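Local coordinates for protein glycosyl hydrolase 25 (Streptococcus pneumoniae, PDB 4FF5) that probably hydrolyses glycosidic bonds in bacterial cell-wall peptidoglycan as a family 25 glycosyl hydrolase, and acts as a virulence factor in host-cell invasion, at residues 235-240 against 244-249; 53-58 against 69-74; 80-85 against 106-111; 225-230 against 260-265; 153-158 against 188-193. All blocks are in the same frame, centred on the assembly; numbering follows the deposited sequence.

Contact 1. Residues 235-240 against 244-249; sequences GKIAGF and LDINVI
Gly235, at the end of strand 234-235, and Leu244, at the start of 244-249, the last strand, form an antiparallel hydrogen-bonded pair in the TIM-barrel-like fold of family 25. Gly235 N donates to Leu244 O at 2.8 Å, and Leu244 N donates back to Gly235 O at 2.9 Å. Both are bent, with N-H...O angles of 137° and 146°. Between the two paired residues the chain makes a type II turn from Ile237 to Phe240.

The remaining contacts are apolar and mostly buried. Ile237 and Phe240, at the two ends of the turn, pack on Leu244, and Ile237 also on Ile246. Phe240 has CG anti to its backbone N (chi1 -176°), which swings the ring over to Leu244. Leu244 CG lies at the ring edge, 3.6 Å from Phe240 CD2. Leu244 CD1 lies between Phe240 CD2 and Ile237 CB. Pro53 and Ile55 border the Ile237-Ile246 pair. Its side chains meet obliquely through their ends, Ile237 CD1 to Ile246 CD1 at 3.7 Å.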
# COMPACT_ATOMS: atom_id res chain seq x y z
N GLY A 235 -11.11 0.93 -10.76
CA GLY A 235 -12.20 0.31 -10.05
C GLY A 235 -13.26 1.30 -9.60
O GLY A 235 -13.01 2.51 -9.52
N LYS A 236 -14.46 0.79 -9.36
CA LYS A 236 -15.56 1.59 -8.83
C LYS A 236 -16.19 0.82 -7.71
O LYS A 236 -16.62 -0.32 -7.91
CB LYS A 236 -16.61 1.88 -9.92
CG LYS A 236 -16.08 2.74 -11.06
CD LYS A 236 -16.17 4.23 -10.74
CE LYS A 236 -15.32 5.04 -11.70
NZ LYS A 236 -15.75 6.47 -11.71
N ILE A 237 -16.22 1.42 -6.51
CA ILE A 237 -16.83 0.80 -5.33
C ILE A 237 -17.86 1.75 -4.73
O ILE A 237 -17.64 2.97 -4.65
CB ILE A 237 -15.78 0.43 -4.26
CG1 ILE A 237 -14.78 -0.59 -4.80
CG2 ILE A 237 -16.44 -0.12 -3.00
CD1 ILE A 237 -13.83 -1.16 -3.77
N ALA A 238 -19.00 1.19 -4.31
CA ALA A 238 -20.06 1.98 -3.69
C ALA A 238 -19.56 2.76 -2.47
O ALA A 238 -18.94 2.18 -1.58
CB ALA A 238 -21.23 1.07 -3.32
N GLY A 239 -19.84 4.06 -2.44
CA GLY A 239 -19.35 4.93 -1.37
C GLY A 239 -18.36 5.96 -1.87
O GLY A 239 -17.96 6.86 -1.12
N PHE A 240 -17.97 5.83 -3.14
CA PHE A 240 -17.02 6.74 -3.80
C PHE A 240 -17.28 6.75 -5.30
O PHE A 240 -17.38 5.69 -5.92
CB PHE A 240 -15.56 6.35 -3.47
CG PHE A 240 -14.51 7.30 -4.02
CD1 PHE A 240 -14.52 8.66 -3.68
CD2 PHE A 240 -13.48 6.83 -4.82
CE1 PHE A 240 -13.56 9.53 -4.19
CE2 PHE A 240 -12.51 7.69 -5.32
CZ PHE A 240 -12.55 9.05 -5.00
N LEU A 244 -10.79 3.95 -8.41
CA LEU A 244 -10.03 3.42 -7.28
C LEU A 244 -9.09 2.30 -7.71
O LEU A 244 -9.44 1.43 -8.53
CB LEU A 244 -10.97 2.86 -6.21
CG LEU A 244 -11.65 3.81 -5.23
CD1 LEU A 244 -12.65 3.04 -4.37
CD2 LEU A 244 -10.60 4.51 -4.38
N ASP A 245 -7.91 2.30 -7.10
CA ASP A 245 -7.02 1.16 -7.20
C ASP A 245 -7.63 0.01 -6.41
O ASP A 245 -7.88 0.16 -5.21
CB ASP A 245 -5.66 1.46 -6.55
CG ASP A 245 -4.81 2.46 -7.34
OD1 ASP A 245 -3.79 2.92 -6.78
OD2 ASP A 245 -5.14 2.78 -8.50
N ILE A 246 -7.78 -1.15 -7.06
CA ILE A 246 -8.32 -2.33 -6.39
C ILE A 246 -7.31 -3.47 -6.44
O ILE A 246 -6.60 -3.66 -7.44
CB ILE A 246 -9.66 -2.85 -6.97
CG1 ILE A 246 -10.61 -1.70 -7.31
CG2 ILE A 246 -10.29 -3.87 -6.01
CD1 ILE A 246 -11.03 -0.86 -6.13
N ASN A 247 -7.27 -4.19 -5.33
CA ASN A 247 -6.33 -5.26 -5.08
C ASN A 247 -7.05 -6.52 -4.65
O ASN A 247 -8.16 -6.47 -4.07
CB ASN A 247 -5.36 -4.83 -3.96
CG ASN A 247 -4.69 -3.51 -4.25
OD1 ASN A 247 -3.68 -3.46 -4.95
ND2 ASN A 247 -5.27 -2.41 -3.76
N VAL A 248 -6.43 -7.66 -4.90
CA VAL A 248 -6.93 -8.92 -4.34
C VAL A 248 -5.74 -9.74 -3.80
O VAL A 248 -4.64 -9.65 -4.32
CB VAL A 248 -7.77 -9.67 -5.41
CG1 VAL A 248 -6.87 -10.20 -6.53
CG2 VAL A 248 -8.56 -10.81 -4.78
N ILE A 249 -5.97 -10.49 -2.73
CA ILE A 249 -5.02 -11.54 -2.31
C ILE A 249 -4.82 -12.51 -3.51
O ILE A 249 -5.78 -12.90 -4.17
CB ILE A 249 -5.54 -12.31 -1.07
CG1 ILE A 249 -5.67 -11.40 0.18
CG2 ILE A 249 -4.67 -13.53 -0.76
CD1 ILE A 249 -4.44 -10.60 0.55

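Contact 2. Residues 53-58 against 69-74; sequences PIIDLS and DALSQN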
# COMPACT_ATOMS: atom_id res chain seq x y z
N PRO A 53 -13.10 -6.51 -1.95
CA PRO A 53 -11.75 -6.19 -2.43
C PRO A 53 -10.94 -5.37 -1.42
O PRO A 53 -11.50 -4.77 -0.50
CB PRO A 53 -12.03 -5.34 -3.67
CG PRO A 53 -13.35 -4.72 -3.42
CD PRO A 53 -14.14 -5.73 -2.64
N ILE A 54 -9.62 -5.37 -1.61
CA ILE A 54 -8.71 -4.50 -0.86
C ILE A 54 -8.42 -3.27 -1.73
O ILE A 54 -8.05 -3.40 -2.91
CB ILE A 54 -7.39 -5.23 -0.51
CG1 ILE A 54 -7.67 -6.41 0.45
CG2 ILE A 54 -6.34 -4.25 0.02
CD1 ILE A 54 -6.62 -7.50 0.35
N ILE A 55 -8.60 -2.08 -1.16
CA ILE A 55 -8.30 -0.85 -1.88
C ILE A 55 -7.00 -0.21 -1.39
O ILE A 55 -6.50 -0.51 -0.30
CB ILE A 55 -9.47 0.18 -1.81
CG1 ILE A 55 -9.63 0.71 -0.37
CG2 ILE A 55 -10.75 -0.45 -2.37
CD1 ILE A 55 -10.68 1.80 -0.22
N ASP A 56 -6.43 0.64 -2.24
CA ASP A 56 -5.40 1.58 -1.81
C ASP A 56 -5.83 2.99 -2.22
O ASP A 56 -6.49 3.18 -3.26
CB ASP A 56 -3.99 1.19 -2.28
CG ASP A 56 -3.84 1.16 -3.80
OD1 ASP A 56 -4.00 0.07 -4.40
OD2 ASP A 56 -3.56 2.24 -4.39
N LEU A 57 -5.50 3.94 -1.35
CA LEU A 57 -5.98 5.31 -1.42
C LEU A 57 -4.83 6.23 -1.09
O LEU A 57 -3.90 5.84 -0.37
CB LEU A 57 -7.04 5.56 -0.34
CG LEU A 57 -8.38 4.88 -0.40
CD1 LEU A 57 -9.03 5.05 0.96
CD2 LEU A 57 -9.22 5.55 -1.49
N SER A 58 -4.93 7.44 -1.60
CA SER A 58 -3.96 8.51 -1.37
C SER A 58 -4.72 9.84 -1.26
O SER A 58 -5.96 9.86 -1.32
CB SER A 58 -2.95 8.58 -2.54
OG SER A 58 -3.57 9.15 -3.67
N ASP A 69 -18.86 5.26 5.79
CA ASP A 69 -19.86 4.25 6.19
C ASP A 69 -20.11 3.24 5.08
O ASP A 69 -20.06 2.03 5.32
CB ASP A 69 -21.19 4.92 6.61
CG ASP A 69 -21.09 5.68 7.92
OD1 ASP A 69 -20.15 5.43 8.69
OD2 ASP A 69 -21.96 6.53 8.19
N ALA A 70 -20.39 3.73 3.88
CA ALA A 70 -20.67 2.85 2.74
C ALA A 70 -19.41 2.09 2.31
O ALA A 70 -19.45 0.87 2.05
CB ALA A 70 -21.25 3.64 1.58
N LEU A 71 -18.30 2.80 2.23
CA LEU A 71 -17.07 2.20 1.70
C LEU A 71 -16.57 1.05 2.56
O LEU A 71 -16.17 0.00 2.04
CB LEU A 71 -16.00 3.28 1.48
CG LEU A 71 -14.81 2.94 0.55
CD1 LEU A 71 -15.14 3.17 -0.92
CD2 LEU A 71 -13.59 3.75 0.92
N SER A 72 -16.61 1.22 3.89
CA SER A 72 -16.06 0.23 4.83
C SER A 72 -16.76 -1.13 4.82
O SER A 72 -16.13 -2.17 5.12
CB SER A 72 -16.05 0.79 6.26
OG SER A 72 -17.37 0.93 6.75
N GLN A 73 -18.05 -1.13 4.47
CA GLN A 73 -18.80 -2.38 4.36
C GLN A 73 -18.66 -3.04 2.97
O GLN A 73 -19.08 -4.19 2.80
CB GLN A 73 -20.27 -2.22 4.78
CG GLN A 73 -20.53 -1.64 6.18
CD GLN A 73 -19.72 -2.31 7.30
OE1 GLN A 73 -19.82 -3.52 7.52
NE2 GLN A 73 -18.94 -1.51 8.02
N ASN A 74 -18.03 -2.32 2.03
CA ASN A 74 -17.77 -2.82 0.67
C ASN A 74 -16.29 -3.23 0.42
O ASN A 74 -15.91 -3.59 -0.70
CB ASN A 74 -18.23 -1.80 -0.38
CG ASN A 74 -19.75 -1.68 -0.47
OD1 ASN A 74 -20.46 -2.67 -0.48
ND2 ASN A 74 -20.26 -0.45 -0.57
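Pro53, just before strand 54-57, and Ile55 within it face segment 69-74, which carries the end of helix 68-73, with CA atoms 7.6 Å apart for Pro53 and Asn74 and 10.0 Å apart for Ile55 and Leu71. No hydrogen bond crosses between the segments. The link is made by two small contacts.

The inner one is apolar. Ile55 and Leu71 reach toward each other tip to tip, and the methyls Ile55 CD1 and Leu71 CD2 meet at 3.7 Å. Ile55 holds CG1 between its backbone N and carbonyl carbon (chi1 68°), and CD1 then extends from it toward the helix. Leu71 has CG anti to its backbone N (chi1 -162°) and offers one branch of its fork. Both residues are buried. Ile237 and Ile246 also pack on Ile55.

The outer contact is at Asn74. The ring carbon Pro53 CD sits 3.4 Å from the carbonyl oxygen Asn74 O. The side chain of Asn74 is used elsewhere: its ND2 is hydrogen-bonded to Ala238 O. Strand 54-57, helix 68-73 and strand 77-84 together make a beta-alpha-beta unit, the repeating element of a TIM barrel.

Contact 3. Residues 80-85 against 106-111; sequences VRVHSG and SHITEL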
# COMPACT_ATOMS: atom_id res chain seq x y z
N VAL A 80 -3.10 2.83 2.73
CA VAL A 80 -3.21 4.31 2.64
C VAL A 80 -1.83 4.96 2.40
O VAL A 80 -0.85 4.62 3.08
CB VAL A 80 -3.86 4.88 3.94
CG1 VAL A 80 -3.83 6.41 3.97
CG2 VAL A 80 -5.31 4.40 4.05
N ARG A 81 -1.74 5.90 1.47
CA ARG A 81 -0.47 6.57 1.20
C ARG A 81 -0.16 7.58 2.29
O ARG A 81 -1.01 8.41 2.61
CB ARG A 81 -0.49 7.30 -0.13
CG ARG A 81 0.91 7.72 -0.55
CD ARG A 81 0.91 8.46 -1.87
NE ARG A 81 0.39 9.84 -1.75
CZ ARG A 81 0.46 10.75 -2.72
NH1 ARG A 81 1.04 10.45 -3.87
NH2 ARG A 81 -0.05 11.97 -2.54
N VAL A 82 1.04 7.51 2.85
CA VAL A 82 1.48 8.47 3.89
C VAL A 82 2.58 9.42 3.35
O VAL A 82 2.63 10.61 3.69
CB VAL A 82 1.91 7.70 5.17
CG1 VAL A 82 2.50 8.62 6.25
CG2 VAL A 82 0.70 6.97 5.74
N HIS A 83 3.44 8.89 2.49
CA HIS A 83 4.54 9.68 1.96
C HIS A 83 4.70 9.49 0.47
O HIS A 83 4.59 8.37 -0.03
CB HIS A 83 5.82 9.28 2.69
CG HIS A 83 6.96 10.26 2.54
ND1 HIS A 83 7.95 10.08 1.66
CD2 HIS A 83 7.23 11.45 3.20
CE1 HIS A 83 8.83 11.09 1.75
NE2 HIS A 83 8.38 11.94 2.69
N SER A 84 4.94 10.58 -0.24
CA SER A 84 5.65 10.44 -1.52
C SER A 84 7.02 11.11 -1.53
O SER A 84 7.18 12.27 -1.12
CB SER A 84 4.83 10.95 -2.68
OG SER A 84 5.70 11.00 -3.80
N GLY A 85 8.01 10.41 -2.06
CA GLY A 85 9.33 10.99 -2.14
C GLY A 85 9.44 11.90 -3.34
O GLY A 85 10.54 12.27 -3.74
N SER A 106 -7.10 11.36 7.73
CA SER A 106 -8.51 11.09 7.45
C SER A 106 -8.81 9.67 6.99
O SER A 106 -9.71 9.00 7.53
CB SER A 106 -9.04 12.07 6.42
OG SER A 106 -9.19 13.36 7.00
N HIS A 107 -8.08 9.21 5.98
CA HIS A 107 -8.31 7.86 5.48
C HIS A 107 -8.06 6.83 6.55
O HIS A 107 -8.86 5.91 6.71
CB HIS A 107 -7.44 7.56 4.26
CG HIS A 107 -7.80 8.33 3.02
ND1 HIS A 107 -9.08 8.72 2.74
CD2 HIS A 107 -7.01 8.77 1.96
CE1 HIS A 107 -9.08 9.37 1.56
NE2 HIS A 107 -7.81 9.40 1.08
N ILE A 108 -6.97 6.97 7.30
CA ILE A 108 -6.65 5.98 8.32
C ILE A 108 -7.67 6.00 9.46
O ILE A 108 -8.24 4.96 9.79
CB ILE A 108 -5.22 6.15 8.89
CG1 ILE A 108 -4.18 5.90 7.78
CG2 ILE A 108 -4.98 5.18 10.03
CD1 ILE A 108 -2.75 6.27 8.16
N THR A 109 -7.88 7.16 10.07
CA THR A 109 -8.82 7.24 11.21
C THR A 109 -10.25 6.86 10.85
O THR A 109 -10.90 6.14 11.63
CB THR A 109 -8.82 8.63 11.88
OG1 THR A 109 -9.21 9.61 10.93
CG2 THR A 109 -7.47 8.97 12.38
N GLU A 110 -10.76 7.33 9.71
CA GLU A 110 -12.14 7.03 9.34
C GLU A 110 -12.39 5.54 9.08
O GLU A 110 -13.46 4.99 9.36
CB GLU A 110 -12.61 7.89 8.16
CG GLU A 110 -12.64 9.40 8.43
CD GLU A 110 -13.90 9.91 9.14
OE1 GLU A 110 -14.67 9.13 9.74
OE2 GLU A 110 -14.12 11.13 9.08
N LEU A 111 -11.37 4.86 8.56
CA LEU A 111 -11.50 3.46 8.26
C LEU A 111 -11.28 2.62 9.51
O LEU A 111 -12.00 1.63 9.75
CB LEU A 111 -10.48 3.09 7.16
CG LEU A 111 -10.89 2.86 5.69
CD1 LEU A 111 -12.29 3.26 5.24
CD2 LEU A 111 -9.82 3.36 4.72
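Val80 and His107 bring strand 80-84 and helix 106-111 closest, with CA atoms 6.8 Å apart. The axes of these two short pieces approach to 8.9 Å, and their directions differ by 140°. This is the helix-on-sheet layer of a TIM barrel, where an outer helix covers the strands. The contact is buried and has no hydrogen bond across it.

Val80 is the central residue. Its CB is directed to the helix. Val80 CG1 and Val80 CG2 each lie 3.8 Å from His107 CB. Val80 CG1 also lies near the plane of the His107 ring, at its edge. The polar ring atoms of His107 bond elsewhere: ND1 with Tyr68 OH, and NE2 with Ser58 O. These bonds tie the ring to the neighbouring strand-end loop and to helix 68-73, and probably limit its rotation.

Ile108 shares the CG1 methyl of Val80 with His107. CG1 of Ile108 is anti to its carbonyl carbon (chi1 -64°), and the extended chain beyond it runs in toward the strand. Ile108 CG1 lies 3.9 Å from Val80 CG1. Farther along, the terminal methyl Ile108 CD1 comes within 4.3 Å of Val82 CG2.

Contact 4. Residues 225-230 against 260-265; sequences DYDIHQ and RKLFLK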
# COMPACT_ATOMS: atom_id res chain seq x y z
N ASP A 225 6.62 -15.61 -5.72
CA ASP A 225 5.42 -15.82 -4.88
C ASP A 225 4.85 -14.57 -4.17
O ASP A 225 5.01 -14.38 -2.95
CB ASP A 225 5.64 -16.93 -3.86
CG ASP A 225 6.47 -16.48 -2.68
OD1 ASP A 225 7.54 -15.87 -2.91
OD2 ASP A 225 6.06 -16.72 -1.53
N TYR A 226 4.13 -13.76 -4.90
CA TYR A 226 3.56 -12.53 -4.34
C TYR A 226 2.26 -12.81 -3.53
O TYR A 226 1.55 -13.80 -3.79
CB TYR A 226 3.33 -11.54 -5.48
CG TYR A 226 2.39 -12.09 -6.54
CD1 TYR A 226 1.01 -11.86 -6.46
CD2 TYR A 226 2.87 -12.86 -7.61
CE1 TYR A 226 0.14 -12.39 -7.40
CE2 TYR A 226 2.01 -13.41 -8.54
CZ TYR A 226 0.65 -13.16 -8.44
OH TYR A 226 -0.20 -13.67 -9.39
N ASP A 227 1.95 -11.93 -2.58
CA ASP A 227 0.79 -12.09 -1.71
C ASP A 227 -0.44 -11.35 -2.22
O ASP A 227 -1.58 -11.72 -1.93
CB ASP A 227 1.12 -11.55 -0.32
CG ASP A 227 2.00 -12.47 0.48
OD1 ASP A 227 2.08 -13.67 0.16
OD2 ASP A 227 2.62 -11.99 1.45
N ILE A 228 -0.21 -10.27 -2.96
CA ILE A 228 -1.33 -9.37 -3.28
C ILE A 228 -1.07 -8.71 -4.65
O ILE A 228 0.07 -8.43 -5.02
CB ILE A 228 -1.57 -8.37 -2.10
CG1 ILE A 228 -2.75 -7.41 -2.40
CG2 ILE A 228 -0.28 -7.67 -1.68
CD1 ILE A 228 -3.33 -6.73 -1.16
N HIS A 229 -2.16 -8.53 -5.39
CA HIS A 229 -2.15 -8.13 -6.79
C HIS A 229 -3.00 -6.90 -6.98
O HIS A 229 -4.21 -6.89 -6.71
CB HIS A 229 -2.64 -9.31 -7.63
CG HIS A 229 -3.01 -8.97 -9.06
ND1 HIS A 229 -3.95 -9.66 -9.74
CD2 HIS A 229 -2.52 -7.99 -9.95
CE1 HIS A 229 -4.07 -9.15 -10.97
NE2 HIS A 229 -3.20 -8.14 -11.11
N GLN A 230 -2.37 -5.83 -7.44
CA GLN A 230 -3.11 -4.63 -7.79
C GLN A 230 -3.63 -4.78 -9.22
O GLN A 230 -2.85 -4.70 -10.17
CB GLN A 230 -2.20 -3.42 -7.70
CG GLN A 230 -3.00 -2.11 -7.69
CD GLN A 230 -2.08 -0.92 -7.70
OE1 GLN A 230 -1.35 -0.69 -8.69
NE2 GLN A 230 -2.13 -0.12 -6.62
N ARG A 260 -4.79 -12.47 6.92
CA ARG A 260 -4.34 -12.34 8.31
C ARG A 260 -2.93 -11.75 8.35
O ARG A 260 -2.67 -10.80 9.08
CB ARG A 260 -4.35 -13.69 9.04
CG ARG A 260 -3.80 -13.58 10.47
CD ARG A 260 -3.55 -14.94 11.11
N LYS A 261 -2.03 -12.34 7.57
CA LYS A 261 -0.67 -11.86 7.47
C LYS A 261 -0.59 -10.34 7.19
O LYS A 261 0.16 -9.61 7.84
CB LYS A 261 0.05 -12.61 6.37
CG LYS A 261 1.46 -12.14 6.15
CD LYS A 261 2.19 -13.02 5.15
CE LYS A 261 3.40 -12.31 4.60
NZ LYS A 261 4.03 -13.10 3.50
N LEU A 262 -1.38 -9.90 6.21
CA LEU A 262 -1.24 -8.53 5.69
C LEU A 262 -2.03 -7.49 6.47
O LEU A 262 -1.67 -6.31 6.48
CB LEU A 262 -1.64 -8.46 4.21
CG LEU A 262 -0.82 -9.36 3.25
CD1 LEU A 262 -1.17 -9.05 1.80
CD2 LEU A 262 0.67 -9.20 3.45
N PHE A 263 -3.12 -7.94 7.09
CA PHE A 263 -4.06 -7.01 7.72
C PHE A 263 -4.35 -7.21 9.19
O PHE A 263 -4.80 -6.29 9.86
CB PHE A 263 -5.34 -6.97 6.91
CG PHE A 263 -5.16 -6.22 5.63
CD1 PHE A 263 -5.10 -4.83 5.63
CD2 PHE A 263 -4.99 -6.90 4.43
CE1 PHE A 263 -4.91 -4.13 4.45
CE2 PHE A 263 -4.78 -6.21 3.25
CZ PHE A 263 -4.75 -4.81 3.26
N LEU A 264 -4.08 -8.40 9.70
CA LEU A 264 -4.51 -8.72 11.06
C LEU A 264 -3.35 -9.05 12.01
O LEU A 264 -3.56 -9.64 13.07
CB LEU A 264 -5.57 -9.83 11.02
CG LEU A 264 -6.90 -9.59 10.28
CD1 LEU A 264 -7.81 -10.82 10.35
CD2 LEU A 264 -7.65 -8.35 10.73
N LYS A 265 -2.13 -8.65 11.65
CA LYS A 265 -0.95 -8.87 12.51
C LYS A 265 -0.02 -7.64 12.65
O LYS A 265 1.15 -7.72 12.28
CB LYS A 265 -0.12 -10.07 12.03
CG LYS A 265 -0.89 -11.36 11.76
CD LYS A 265 -0.12 -12.63 12.06
CE LYS A 265 1.39 -12.46 12.23
NZ LYS A 265 2.04 -13.74 12.60
O HOH W 1 2.64 -15.68 2.14
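Asp227 and Lys261 form a salt bridge between the chain just before strand 228-232 and the last helix, 255-263, of the TIM-barrel-like domain. Lys261 is stretched out. Its CG is anti to the backbone N (chi1 178°), and the chain stays extended to NZ. Asp227 has CG beside its backbone N (chi1 -75°), which turns the carboxylate to the helix. The two side chains cross at about a right angle. Lys261 NZ donates to Asp227 OD2 at 2.7 Å and meets its syn lone pair, on the side of the other oxygen. A water completes a second path: it donates to Asp227 OD1 at 2.9 Å and accepts from Lys261 NZ at 3.2 Å.

Next to the charges the contact is apolar. The side chains of Ile228 and Leu262 meet obliquely. Leu262 CD1 packs on Ile228 CG2 at 3.8 Å and also nears Asp227 CB, while Leu262 CD2 lies 3.9 Å from Asp227 OD2.

Ser203 OG also hydrogen-bonds Asp227 OD2, and Thr202 O hydrogen-bonds Lys261 NZ. Each charged end therefore has several partners. This network would probably stabilise a charged carboxylate in a buried position beside the methyls of Leu262.

Contact 5. Residues 153-158 against 188-193; sequences LDVEDK and VYFMEE. With EDO (1,2-ethanediol), chain G.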
# COMPACT_ATOMS: atom_id res chain seq x y z
N LEU A 153 6.58 -0.37 0.62
CA LEU A 153 7.43 0.48 -0.22
C LEU A 153 6.92 0.39 -1.63
O LEU A 153 6.98 -0.68 -2.24
CB LEU A 153 8.89 -0.03 -0.18
CG LEU A 153 9.74 0.49 1.00
CD1 LEU A 153 9.22 -0.02 2.34
CD2 LEU A 153 11.21 0.14 0.76
N ASP A 154 6.38 1.50 -2.14
CA ASP A 154 5.89 1.57 -3.52
C ASP A 154 7.06 1.99 -4.41
O ASP A 154 7.49 3.14 -4.39
CB ASP A 154 4.69 2.54 -3.60
CG ASP A 154 4.34 2.96 -5.03
OD1 ASP A 154 4.92 2.43 -5.99
OD2 ASP A 154 3.53 3.87 -5.20
N VAL A 155 7.60 1.03 -5.16
CA VAL A 155 8.79 1.26 -5.97
C VAL A 155 8.39 1.28 -7.45
O VAL A 155 7.92 0.26 -7.97
CB VAL A 155 9.84 0.15 -5.73
CG1 VAL A 155 11.07 0.37 -6.60
CG2 VAL A 155 10.22 0.12 -4.25
N GLU A 156 8.56 2.40 -8.13
CA GLU A 156 8.21 2.36 -9.56
C GLU A 156 8.99 3.22 -10.52
O GLU A 156 8.80 3.11 -11.73
CB GLU A 156 6.72 2.55 -9.77
CG GLU A 156 6.15 3.82 -9.18
CD GLU A 156 4.61 3.76 -9.19
OE1 GLU A 156 4.05 4.27 -10.15
OE2 GLU A 156 3.97 3.20 -8.26
N ASP A 157 9.85 4.08 -10.03
CA ASP A 157 10.84 4.59 -10.97
C ASP A 157 12.23 4.73 -10.40
O ASP A 157 12.43 4.79 -9.17
CB ASP A 157 10.36 5.84 -11.70
CG ASP A 157 9.62 6.75 -10.81
OD1 ASP A 157 8.53 7.22 -11.24
OD2 ASP A 157 10.10 6.96 -9.67
N LYS A 158 13.19 4.74 -11.32
CA LYS A 158 14.59 4.70 -10.96
C LYS A 158 15.01 6.09 -10.55
O LYS A 158 15.12 6.99 -11.40
CB LYS A 158 15.43 4.20 -12.13
CG LYS A 158 16.87 3.93 -11.71
CD LYS A 158 17.81 3.86 -12.90
CE LYS A 158 18.53 5.18 -13.11
NZ LYS A 158 19.54 5.05 -14.20
N VAL A 188 6.69 -6.19 -12.43
CA VAL A 188 7.60 -7.29 -12.77
C VAL A 188 8.78 -6.79 -13.64
O VAL A 188 9.96 -7.12 -13.38
CB VAL A 188 6.85 -8.44 -13.48
CG1 VAL A 188 7.85 -9.46 -14.00
CG2 VAL A 188 5.87 -9.09 -12.51
N TYR A 189 8.46 -6.01 -14.66
CA TYR A 189 9.50 -5.52 -15.55
C TYR A 189 10.51 -4.62 -14.84
O TYR A 189 11.71 -4.73 -15.06
CB TYR A 189 8.88 -4.79 -16.74
CG TYR A 189 8.05 -5.68 -17.63
CD1 TYR A 189 8.62 -6.77 -18.28
CD2 TYR A 189 6.70 -5.43 -17.82
CE1 TYR A 189 7.86 -7.60 -19.09
CE2 TYR A 189 5.93 -6.25 -18.63
CZ TYR A 189 6.52 -7.32 -19.27
OH TYR A 189 5.74 -8.13 -20.08
N PHE A 190 10.02 -3.74 -13.97
CA PHE A 190 10.90 -2.87 -13.20
C PHE A 190 11.84 -3.69 -12.31
O PHE A 190 13.06 -3.46 -12.29
CB PHE A 190 10.10 -1.87 -12.35
CG PHE A 190 10.95 -0.76 -11.77
CD1 PHE A 190 11.11 0.43 -12.45
CD2 PHE A 190 11.63 -0.94 -10.57
CE1 PHE A 190 11.91 1.45 -11.95
CE2 PHE A 190 12.44 0.07 -10.06
CZ PHE A 190 12.58 1.27 -10.75
N MET A 191 11.26 -4.62 -11.56
CA MET A 191 11.98 -5.52 -10.68
C MET A 191 13.11 -6.22 -11.43
O MET A 191 14.23 -6.26 -10.94
CB MET A 191 11.01 -6.56 -10.09
CG MET A 191 11.68 -7.71 -9.34
SD MET A 191 10.44 -8.72 -8.51
CE MET A 191 9.73 -9.59 -9.91
N GLU A 192 12.80 -6.77 -12.61
CA GLU A 192 13.79 -7.51 -13.40
C GLU A 192 14.83 -6.57 -14.02
O GLU A 192 16.04 -6.86 -13.94
CB GLU A 192 13.10 -8.38 -14.46
CG GLU A 192 12.20 -9.47 -13.84
CD GLU A 192 11.37 -10.23 -14.85
OE1 GLU A 192 11.25 -9.77 -16.01
OE2 GLU A 192 10.82 -11.30 -14.49
N GLU A 193 14.39 -5.45 -14.58
CA GLU A 193 15.30 -4.46 -15.17
C GLU A 193 16.36 -3.98 -14.15
O GLU A 193 17.53 -3.87 -14.49
CB GLU A 193 14.52 -3.26 -15.73
CG GLU A 193 15.36 -2.09 -16.21
C1 EDO G . 11.96 -4.12 -18.37
O1 EDO G . 12.25 -2.96 -17.56
C2 EDO G . 12.86 -5.27 -17.96
O2 EDO G . 12.01 -6.29 -17.41
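Helix 188-193 packs through one aromatic ring on residues 155-158, at and after the end of strand 151-155. Phe190 supplies that ring. Its CG is anti to the backbone N (chi1 -168°), and the ring reaches from the helix to these residues. The side chains of Val155 and Phe190 cross at about a right angle, with Val155 CG1 3.7 Å from Phe190 CE2.

The other close contacts are mostly with backbone. The carbonyl carbon of Glu156 lies over one ring face, and Glu156 O is 3.5 Å from Phe190 CE1. Asp157 CA is also 3.5 Å from Phe190 CE1. Lys158 N meets the ring edge in its plane, 3.6 Å from Phe190 CZ. In a TIM barrel, the loops after the strands' C-terminal ends surround the active-site mouth, and residues 156-158 belong to such a loop. Asp154, Val155 and Glu156 match the Asp-X-Glu motif at the family 25 active site, so the ring probably packs beside it. His194 and Met163 also touch Phe190.

A 1,2-ethanediol, probably from the crystallisation liquor, donates from EDO O2 to Tyr189 O at 2.8 Å. EDO O2 also lies in the plane of the Tyr189 ring, at its edge.

Overall arrangement
From the N terminus, contact 2 closes first and joins strand 54-57 to helix 68-73. Contact 3 follows with strand 77-84 and helix 104-112. Contact 5 comes next and sets helix 188-193 against the end of strand 151-155. These three are in series. Contact 4 then spans from strand 228-232 to the final helix, and contact 1 lies wholly within that span. No contacts cross. All five reach the same sheet, whose first and last strands pair. Contacts 1 and 2 meet at that closure, where Asn247 N lies 2.7 Å from Ile54 O. Contact 5 does not touch the others, and its centre is about 26 Å from that of contact 2.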